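Local coordinates for protein pyruvate kinase (Cryptosporidium parvum, PDB 6P0Y) that probably catalyses the last step of glycolysis, transferring the phosphate of phosphoenolpyruvate to ADP to give pyruvate and ATP, with magnesium and potassium ions, at residues V104-D109 with N229-A234. Sequence-based numbering, arbitrary orientation.
Sequences VGIMLD and NLDFIA. With K (potassium ion), chain E.
Met107, Leu108 and Asp109 pair in parallel with Phe232, Ile233 and Ala234, the axes of the two strands 4.5 Å apart at their closest and inclined by 30°, as neighbouring third and fourth strands of the eight-stranded TIM barrel of pyruvate kinase. Ile106 O takes two bonds, from Asp231 N at 3.0 Å and from Phe232 N; Leu108 N then gives to Phe232 O, and Ala234 N gives to Leu108 O. Where the pairing starts, a side chain stands in for backbone: Ile106 N donates to Asp231 OD2 over 2.7 Å, using the anti lone pair of that oxygen. With CG turned beside its own backbone N (chi1 -44°), Asp231 brings the carboxylate back to the neighbouring strand, while OD1 forms a salt bridge with Arg461.

On the face toward the barrel interior, Met107 and Phe232 cross at about a right angle, CB to CB. The extended part of Met107 puts SD 3.7 Å from Ala234 CB, and the bend at chi3 (-81°) turns CE back toward Phe232 CB. The Phe232 ring reaches back along the sheet, its edge meeting Gly105 CA. The opposite face looks onto the surrounding helices: Leu230 sets CG 3.9 Å from Ile106 CG2 and CD2 against Leu108 CB, with helices 82-97 and 215-226 packed over this apolar patch.

Asp109 ends its strand at the C-terminal mouth of the barrel, where the active site of this family lies. OD2 is salt-bridged to Arg74, an ADP-binding residue, and to Lys270, and these two bridges together with the metal on OD1 probably keep the carboxylate from turning. OD1 binds the potassium ion at 2.9 Å, in a site completed by Asn76 OD1, Ser78 OG and Thr110 O.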
loop_
_atom_site.group_PDB
_atom_site.type_symbol
_atom_site.label_atom_id
_atom_site.label_comp_id
_atom_site.label_asym_id
_atom_site.label_seq_id
_atom_site.Cartn_x
_atom_site.Cartn_y
_atom_site.Cartn_z
ATOM N N VAL A 104 -34.737 3.310 22.051
ATOM C CA VAL A 104 -35.518 3.331 20.780
ATOM C C VAL A 104 -35.650 4.777 20.295
ATOM O O VAL A 104 -36.276 5.583 21.004
ATOM C CB VAL A 104 -36.891 2.666 20.977
ATOM C CG1 VAL A 104 -37.814 2.882 19.785
ATOM C CG2 VAL A 104 -36.737 1.183 21.273
ATOM N N GLY A 105 -35.065 5.083 19.136
ATOM C CA GLY A 105 -35.220 6.379 18.454
ATOM C C GLY A 105 -36.575 6.469 17.784
ATOM O O GLY A 105 -37.110 5.412 17.400
ATOM N N ILE A 106 -37.123 7.680 17.664
ATOM C CA ILE A 106 -38.445 7.934 17.019
ATOM C C ILE A 106 -38.240 8.920 15.869
ATOM O O ILE A 106 -37.719 10.029 16.111
ATOM C CB ILE A 106 -39.485 8.429 18.042
ATOM C CG1 ILE A 106 -39.432 7.596 19.329
ATOM C CG2 ILE A 106 -40.871 8.438 17.414
ATOM C CD1 ILE A 106 -40.560 7.856 20.296
ATOM N N MET A 107 -38.648 8.505 14.670
ATOM C CA MET A 107 -38.413 9.205 13.383
ATOM C C MET A 107 -39.767 9.621 12.800
ATOM O O MET A 107 -40.644 8.739 12.677
ATOM C CB MET A 107 -37.677 8.270 12.414
ATOM C CG MET A 107 -37.698 8.713 10.965
ATOM S SD MET A 107 -36.801 7.553 9.906
ATOM C CE MET A 107 -35.114 8.084 10.190
ATOM N N LEU A 108 -39.934 10.911 12.484
ATOM C CA LEU A 108 -41.088 11.437 11.706
ATOM C C LEU A 108 -40.681 11.514 10.233
ATOM O O LEU A 108 -39.789 12.318 9.906
ATOM C CB LEU A 108 -41.515 12.812 12.232
ATOM C CG LEU A 108 -42.818 13.355 11.634
ATOM C CD1 LEU A 108 -43.542 14.275 12.607
ATOM C CD2 LEU A 108 -42.576 14.079 10.315
ATOM N N ASP A 109 -41.323 10.707 9.386
ATOM C CA ASP A 109 -41.112 10.689 7.917
ATOM C C ASP A 109 -42.186 11.577 7.277
ATOM O O ASP A 109 -43.367 11.191 7.314
ATOM C CB ASP A 109 -41.105 9.246 7.406
ATOM C CG ASP A 109 -40.581 9.082 5.991
ATOM O OD1 ASP A 109 -41.013 9.849 5.110
ATOM O OD2 ASP A 109 -39.762 8.172 5.773
ATOM N N ASN A 229 -40.851 16.106 21.092
ATOM C CA ASN A 229 -39.398 15.883 21.329
ATOM C C ASN A 229 -38.954 14.574 20.660
ATOM O O ASN A 229 -38.373 13.717 21.354
ATOM C CB ASN A 229 -39.086 15.901 22.830
ATOM C CG ASN A 229 -37.607 15.829 23.146
ATOM O OD1 ASN A 229 -36.771 16.252 22.347
ATOM N ND2 ASN A 229 -37.273 15.290 24.307
ATOM N N LEU A 230 -39.219 14.426 19.358
ATOM C CA LEU A 230 -38.776 13.258 18.548
ATOM C C LEU A 230 -37.279 13.408 18.239
ATOM O O LEU A 230 -36.703 14.462 18.581
ATOM C CB LEU A 230 -39.619 13.163 17.273
ATOM C CG LEU A 230 -40.910 12.353 17.396
ATOM C CD1 LEU A 230 -41.880 13.000 18.371
ATOM C CD2 LEU A 230 -41.565 12.179 16.034
ATOM N N ASP A 231 -36.675 12.390 17.617
ATOM C CA ASP A 231 -35.198 12.245 17.482
ATOM C C ASP A 231 -34.752 12.449 16.026
ATOM O O ASP A 231 -33.635 12.969 15.827
ATOM C CB ASP A 231 -34.765 10.882 18.022
ATOM C CG ASP A 231 -35.438 10.553 19.341
ATOM O OD1 ASP A 231 -35.208 11.298 20.317
ATOM O OD2 ASP A 231 -36.212 9.574 19.373
ATOM N N PHE A 232 -35.578 12.060 15.046
ATOM C CA PHE A 232 -35.248 12.119 13.597
ATOM C C PHE A 232 -36.425 12.690 12.797
ATOM O O PHE A 232 -37.573 12.263 13.012
ATOM C CB PHE A 232 -34.867 10.727 13.082
ATOM C CG PHE A 232 -33.802 10.038 13.895
ATOM C CD1 PHE A 232 -32.473 10.409 13.781
ATOM C CD2 PHE A 232 -34.130 9.033 14.793
ATOM C CE1 PHE A 232 -31.494 9.789 14.538
ATOM C CE2 PHE A 232 -33.151 8.408 15.545
ATOM C CZ PHE A 232 -31.834 8.786 15.416
ATOM N N ILE A 233 -36.137 13.643 11.908
ATOM C CA ILE A 233 -37.035 14.055 10.790
ATOM C C ILE A 233 -36.469 13.438 9.509
ATOM O O ILE A 233 -35.369 13.848 9.103
ATOM C CB ILE A 233 -37.148 15.590 10.686
ATOM C CG1 ILE A 233 -37.742 16.201 11.956
ATOM C CG2 ILE A 233 -37.943 15.995 9.448
ATOM C CD1 ILE A 233 -37.443 17.669 12.130
ATOM N N ALA A 234 -37.178 12.472 8.925
ATOM C CA ALA A 234 -36.838 11.859 7.622
ATOM C C ALA A 234 -37.451 12.727 6.520
ATOM O O ALA A 234 -38.628 12.515 6.183
ATOM C CB ALA A 234 -37.319 10.428 7.563
HETATM K K K E . -43.513 9.835 3.638
#